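Long-range contacts in major capsid protein (Human herpesvirus 1, PDB 1NO7), which forms the main structural subunit of the viral capsid shell, represented here by its large protease-resistant upper domain: residues Y178-A182 and D503-P507; T388-V393 and V421-N426. Numbering follows the deposited sequence.

Contact 1: residues Y178-A182 and D503-P507; sequences YLLQA and DYFYP
Residues 178-182 form one turn of helix 176-183, closed by Ala182 N donating to Tyr178 O at 2.5 Å. Residues 503-507 enter as a loop and become extended at Phe505, the first residue of strand 505-507. The axes of these short helix and strand segments stand nearly perpendicular (96°), 12.0 Å apart at closest approach, a gap that large side chains fill. The backbones come nearest at Leu179 and Tyr504, with their CA atoms 7.8 Å apart. Tyr178 directs its CA-CB bond toward the strand, so that CB lies 3.2 Å from Phe505 CE1, while its m rotamer carries the hydroxyl end away. The Tyr178 and Phe505 rings are oblique, with centroids 5.9 Å apart and planes at 62°. Leu179 starts sideways, but chi1 m and chi2 p bring CD2 over the face of the Tyr504 ring, 3.8 Å from its centroid, in a CH-pi contact. Its backbone N lies at the edge of the Phe505 ring, 3.7 Å from CZ. One turn on, Ala182 is small enough to let the same ring lie close to the helix, its CB 4.0 Å from Phe505 CE2. Phe505, chi1 m, thus reaches in against the helix surface. Backbone hydrogen bonds pair Tyr506 with Gly379 of strand 376-380 and Tyr504 with Arg381 just beyond it. The whole is buried helix-on-sheet packing in an alpha plus beta fold, a helix laid crosswise against an edge strand of a three-stranded antiparallel sheet.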
loop_
_atom_site.group_PDB
_atom_site.type_symbol
_atom_site.label_atom_id
_atom_site.label_comp_id
_atom_site.label_asym_id
_atom_site.label_seq_id
_atom_site.Cartn_x
_atom_site.Cartn_y
_atom_site.Cartn_z
ATOM N N TYR A 178 13.697 4.268 -2.523
ATOM C CA TYR A 178 12.950 3.592 -1.457
ATOM C C TYR A 178 13.450 4.095 -0.104
ATOM O O TYR A 178 12.651 4.576 0.722
ATOM C CB TYR A 178 13.122 2.064 -1.499
ATOM C CG TYR A 178 12.471 1.370 -2.684
ATOM C CD1 TYR A 178 13.192 1.117 -3.848
ATOM C CD2 TYR A 178 11.131 0.962 -2.641
ATOM C CE1 TYR A 178 12.596 0.473 -4.947
ATOM C CE2 TYR A 178 10.524 0.314 -3.738
ATOM C CZ TYR A 178 11.266 0.074 -4.888
ATOM O OH TYR A 178 10.696 -0.556 -5.984
ATOM N N LEU A 179 14.767 3.998 0.126
ATOM C CA LEU A 179 15.323 4.456 1.405
ATOM C C LEU A 179 14.907 5.910 1.632
ATOM O O LEU A 179 14.511 6.276 2.750
ATOM C CB LEU A 179 16.853 4.332 1.438
ATOM C CG LEU A 179 17.442 2.974 1.056
ATOM C CD1 LEU A 179 17.282 2.813 -0.466
ATOM C CD2 LEU A 179 18.924 2.878 1.460
ATOM N N LEU A 180 14.992 6.729 0.579
ATOM C CA LEU A 180 14.592 8.126 0.698
ATOM C C LEU A 180 13.139 8.178 1.158
ATOM O O LEU A 180 12.823 8.815 2.177
ATOM C CB LEU A 180 14.721 8.855 -0.640
ATOM C CG LEU A 180 16.086 9.484 -0.907
ATOM C CD1 LEU A 180 16.008 10.441 -2.143
ATOM C CD2 LEU A 180 16.515 10.234 0.368
ATOM N N GLN A 181 12.264 7.502 0.399
ATOM C CA GLN A 181 10.834 7.427 0.706
ATOM C C GLN A 181 10.663 6.939 2.144
ATOM O O GLN A 181 9.861 7.475 2.911
ATOM C CB GLN A 181 10.139 6.460 -0.257
ATOM C CG GLN A 181 8.778 5.977 0.238
ATOM C CD GLN A 181 8.260 4.771 -0.538
ATOM O OE1 GLN A 181 8.995 3.799 -0.770
ATOM N NE2 GLN A 181 6.985 4.814 -0.926
ATOM N N ALA A 182 11.429 5.917 2.502
ATOM C CA ALA A 182 11.372 5.383 3.853
ATOM C C ALA A 182 11.655 6.516 4.850
ATOM O O ALA A 182 10.878 6.728 5.790
ATOM C CB ALA A 182 12.398 4.258 4.016
ATOM N N ASP A 503 18.048 -6.643 3.183
ATOM C CA ASP A 503 18.936 -5.656 3.791
ATOM C C ASP A 503 18.169 -4.593 4.565
ATOM O O ASP A 503 18.210 -4.585 5.794
ATOM C CB ASP A 503 19.807 -4.992 2.723
ATOM C CG ASP A 503 21.007 -5.840 2.339
ATOM O OD1 ASP A 503 21.864 -6.081 3.216
ATOM O OD2 ASP A 503 21.096 -6.266 1.167
ATOM N N TYR A 504 17.454 -3.718 3.851
ATOM C CA TYR A 504 16.687 -2.633 4.481
ATOM C C TYR A 504 15.190 -2.916 4.623
ATOM O O TYR A 504 14.553 -2.551 5.634
ATOM C CB TYR A 504 16.834 -1.334 3.681
ATOM C CG TYR A 504 18.255 -0.896 3.421
ATOM C CD1 TYR A 504 19.027 -1.513 2.437
ATOM C CD2 TYR A 504 18.829 0.139 4.154
ATOM C CE1 TYR A 504 20.333 -1.113 2.187
ATOM C CE2 TYR A 504 20.136 0.545 3.914
ATOM C CZ TYR A 504 20.886 -0.088 2.927
ATOM O OH TYR A 504 22.191 0.289 2.680
ATOM N N PHE A 505 14.635 -3.554 3.595
ATOM C CA PHE A 505 13.212 -3.863 3.552
ATOM C C PHE A 505 12.881 -5.343 3.602
ATOM O O PHE A 505 13.571 -6.162 3.000
ATOM C CB PHE A 505 12.632 -3.299 2.279
ATOM C CG PHE A 505 12.966 -1.859 2.053
ATOM C CD1 PHE A 505 13.731 -1.480 0.952
ATOM C CD2 PHE A 505 12.450 -0.873 2.896
ATOM C CE1 PHE A 505 13.980 -0.137 0.670
ATOM C CE2 PHE A 505 12.688 0.485 2.635
ATOM C CZ PHE A 505 13.458 0.858 1.511
ATOM N N TYR A 506 11.806 -5.683 4.304
ATOM C CA TYR A 506 11.390 -7.079 4.395
ATOM C C TYR A 506 9.953 -7.275 3.890
ATOM O O TYR A 506 9.033 -6.557 4.313
ATOM C CB TYR A 506 11.515 -7.564 5.832
ATOM C CG TYR A 506 10.778 -6.707 6.829
ATOM C CD1 TYR A 506 9.430 -6.901 7.086
ATOM C CD2 TYR A 506 11.445 -5.734 7.552
ATOM C CE1 TYR A 506 8.762 -6.149 8.057
ATOM C CE2 TYR A 506 10.794 -4.970 8.527
ATOM C CZ TYR A 506 9.455 -5.185 8.782
ATOM O OH TYR A 506 8.835 -4.476 9.802
ATOM N N PRO A 507 9.753 -8.237 2.955
ATOM C CA PRO A 507 8.454 -8.574 2.353
ATOM C C PRO A 507 7.446 -8.948 3.420
ATOM O O PRO A 507 7.769 -9.703 4.347
ATOM C CB PRO A 507 8.784 -9.773 1.464
ATOM C CG PRO A 507 10.176 -9.499 1.029
ATOM C CD PRO A 507 10.825 -9.038 2.332
#

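Contact 2: residues T388-V393 and V421-N426; sequences TLQNMV and VANTVN
A helix-to-loop junction meets a loop-to-helix junction here: residues 388-393 leave helix 382-389, and residues 421-426 lead into helix 425-431. On leaving its helix, segment 388-393 makes an inverse gamma turn centred on Gln390 (phi/psi -88/45), with a weak hydrogen bond from Asn391 N to Leu389 O of 3.0 Å. Segment 421-426 makes a type II beta turn from Val421 to Thr424, where Asn423 takes positive phi (64/32), a conformation asparagine tolerates well. Thr424 then occupies the N-cap position, though its side chain makes no capping bond. Met392 and Val425 have the nearest CA atoms, 5.4 Å apart. A weak hydrogen bond runs from Asn391 ND2 to Asn423 O, 2.8 Å long with an N-H...O angle of 123°. Among apolar contacts, Met392 CB lies 3.5 Å from Val425 CG1, and Val393 CG2, with chi1 t, meets Val421 CG2 at 3.8 Å. Methyl groups also press on backbone carbonyls. Val425, its chi1 off-well at 22°, sets CG1 3.0 Å from Leu389 O and 3.2 Å from Thr388 O, very short contacts perhaps strained in the model; Thr424 CG2 lies 3.1 Å from Asn391 O. Small beta-branched side chains can sit this close to backbone. Asn426, its CA-CB bond directed toward segment 388-393, lies against Met392 and Val393. The chemistry is thus largely aliphatic, methyl groups filling the space beside a chain reversal, with the weak Asn391-Asn423 bond at its rim.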
loop_
_atom_site.group_PDB
_atom_site.type_symbol
_atom_site.label_atom_id
_atom_site.label_comp_id
_atom_site.label_asym_id
_atom_site.label_seq_id
_atom_site.Cartn_x
_atom_site.Cartn_y
_atom_site.Cartn_z
ATOM N N THR A 388 22.993 3.603 6.853
ATOM C CA THR A 388 23.615 3.825 5.542
ATOM C C THR A 388 23.156 5.113 4.854
ATOM O O THR A 388 23.829 5.622 3.951
ATOM C CB THR A 388 23.354 2.663 4.575
ATOM O OG1 THR A 388 22.463 3.099 3.537
ATOM C CG2 THR A 388 22.758 1.478 5.328
ATOM N N LEU A 389 22.009 5.631 5.277
ATOM C CA LEU A 389 21.490 6.866 4.709
ATOM C C LEU A 389 22.347 8.045 5.181
ATOM O O LEU A 389 22.923 8.761 4.357
ATOM C CB LEU A 389 20.028 7.073 5.121
ATOM C CG LEU A 389 19.048 7.266 3.961
ATOM C CD1 LEU A 389 17.688 7.598 4.546
ATOM C CD2 LEU A 389 19.518 8.388 3.030
ATOM N N GLN A 390 22.433 8.242 6.499
ATOM C CA GLN A 390 23.238 9.329 7.061
ATOM C C GLN A 390 24.687 8.880 7.279
ATOM O O GLN A 390 25.293 9.140 8.318
ATOM C CB GLN A 390 22.618 9.844 8.372
ATOM C CG GLN A 390 22.284 8.772 9.390
ATOM C CD GLN A 390 21.461 9.297 10.572
ATOM O OE1 GLN A 390 20.410 9.925 10.394
ATOM N NE2 GLN A 390 21.920 9.017 11.789
ATOM N N ASN A 391 25.223 8.201 6.269
ATOM C CA ASN A 391 26.588 7.694 6.264
ATOM C C ASN A 391 27.149 8.073 4.889
ATOM O O ASN A 391 27.505 7.199 4.079
ATOM C CB ASN A 391 26.571 6.167 6.439
ATOM C CG ASN A 391 27.728 5.471 5.719
ATOM O OD1 ASN A 391 28.884 5.591 6.123
ATOM N ND2 ASN A 391 27.411 4.751 4.632
ATOM N N MET A 392 27.212 9.375 4.609
ATOM C CA MET A 392 27.717 9.828 3.311
ATOM C C MET A 392 29.160 10.344 3.314
ATOM O O MET A 392 29.858 10.325 4.340
ATOM C CB MET A 392 26.796 10.907 2.734
ATOM C CG MET A 392 26.866 12.229 3.457
ATOM S SD MET A 392 25.364 13.224 3.212
ATOM C CE MET A 392 24.654 13.060 4.924
ATOM N N VAL A 393 29.595 10.806 2.145
ATOM C CA VAL A 393 30.947 11.327 1.960
ATOM C C VAL A 393 30.949 12.579 1.068
ATOM O O VAL A 393 30.945 12.495 -0.172
ATOM C CB VAL A 393 31.866 10.214 1.356
ATOM C CG1 VAL A 393 33.037 10.835 0.547
ATOM C CG2 VAL A 393 32.373 9.288 2.501
ATOM N N VAL A 421 32.715 5.609 -1.794
ATOM C CA VAL A 421 33.079 4.591 -0.810
ATOM C C VAL A 421 32.018 3.500 -0.722
ATOM O O VAL A 421 30.824 3.787 -0.624
ATOM C CB VAL A 421 33.211 5.180 0.593
ATOM C CG1 VAL A 421 33.911 4.176 1.512
ATOM C CG2 VAL A 421 33.938 6.498 0.532
ATOM N N ALA A 422 32.461 2.247 -0.727
ATOM C CA ALA A 422 31.549 1.112 -0.646
ATOM C C ALA A 422 30.676 1.176 0.615
ATOM O O ALA A 422 31.141 1.594 1.682
ATOM C CB ALA A 422 32.348 -0.188 -0.670
ATOM N N ASN A 423 29.415 0.761 0.482
ATOM C CA ASN A 423 28.458 0.765 1.594
ATOM C C ASN A 423 28.147 2.177 2.097
ATOM O O ASN A 423 27.874 2.391 3.284
ATOM C CB ASN A 423 28.977 -0.104 2.746
ATOM C CG ASN A 423 28.835 -1.586 2.464
ATOM O OD1 ASN A 423 27.726 -2.113 2.385
ATOM N ND2 ASN A 423 29.958 -2.266 2.303
ATOM N N THR A 424 28.181 3.131 1.171
ATOM C CA THR A 424 27.912 4.527 1.479
ATOM C C THR A 424 26.836 5.038 0.560
ATOM O O THR A 424 26.812 4.701 -0.624
ATOM C CB THR A 424 29.145 5.385 1.251
ATOM O OG1 THR A 424 30.117 5.079 2.254
ATOM C CG2 THR A 424 28.783 6.869 1.294
ATOM N N VAL A 425 25.953 5.868 1.101
ATOM C CA VAL A 425 24.867 6.421 0.297
ATOM C C VAL A 425 25.386 7.005 -1.020
ATOM O O VAL A 425 24.635 7.123 -1.996
ATOM C CB VAL A 425 24.074 7.485 1.086
ATOM C CG1 VAL A 425 24.924 8.024 2.212
ATOM C CG2 VAL A 425 23.636 8.603 0.166
ATOM N N ASN A 426 26.668 7.359 -1.059
ATOM C CA ASN A 426 27.239 7.887 -2.295
ATOM C C ASN A 426 27.188 6.759 -3.322
ATOM O O ASN A 426 26.857 6.981 -4.489
ATOM C CB ASN A 426 28.697 8.324 -2.107
ATOM C CG ASN A 426 28.841 9.542 -1.219
ATOM O OD1 ASN A 426 29.805 10.295 -1.348
ATOM N ND2 ASN A 426 27.894 9.736 -0.302
#

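How the contacts relate
Contacts 1 and 2 lie about 15 Å apart, centre to centre, and share a direct seam. Its polar element is a probable hydrogen bond between Tyr504 OH of contact 1 and Thr388 OG1 of contact 2, 2.9 Å long. Packing extends it: Leu179 O is 3.9 Å from Leu389 CD1, and Leu179 CD2 is 4.1 Å from Thr388 OG1. Helix 425-431, which starts in contact 2, also reaches contact 1, where Met428 touches both Leu179 and Tyr504. Contact 1 joins segments 321 residues apart, whereas contact 2 closes a shorter excursion within that interval. Their centres lie about 14 and 28 Å, respectively, from the chain centre, so packing continues outward from buried core to a more exposed junction.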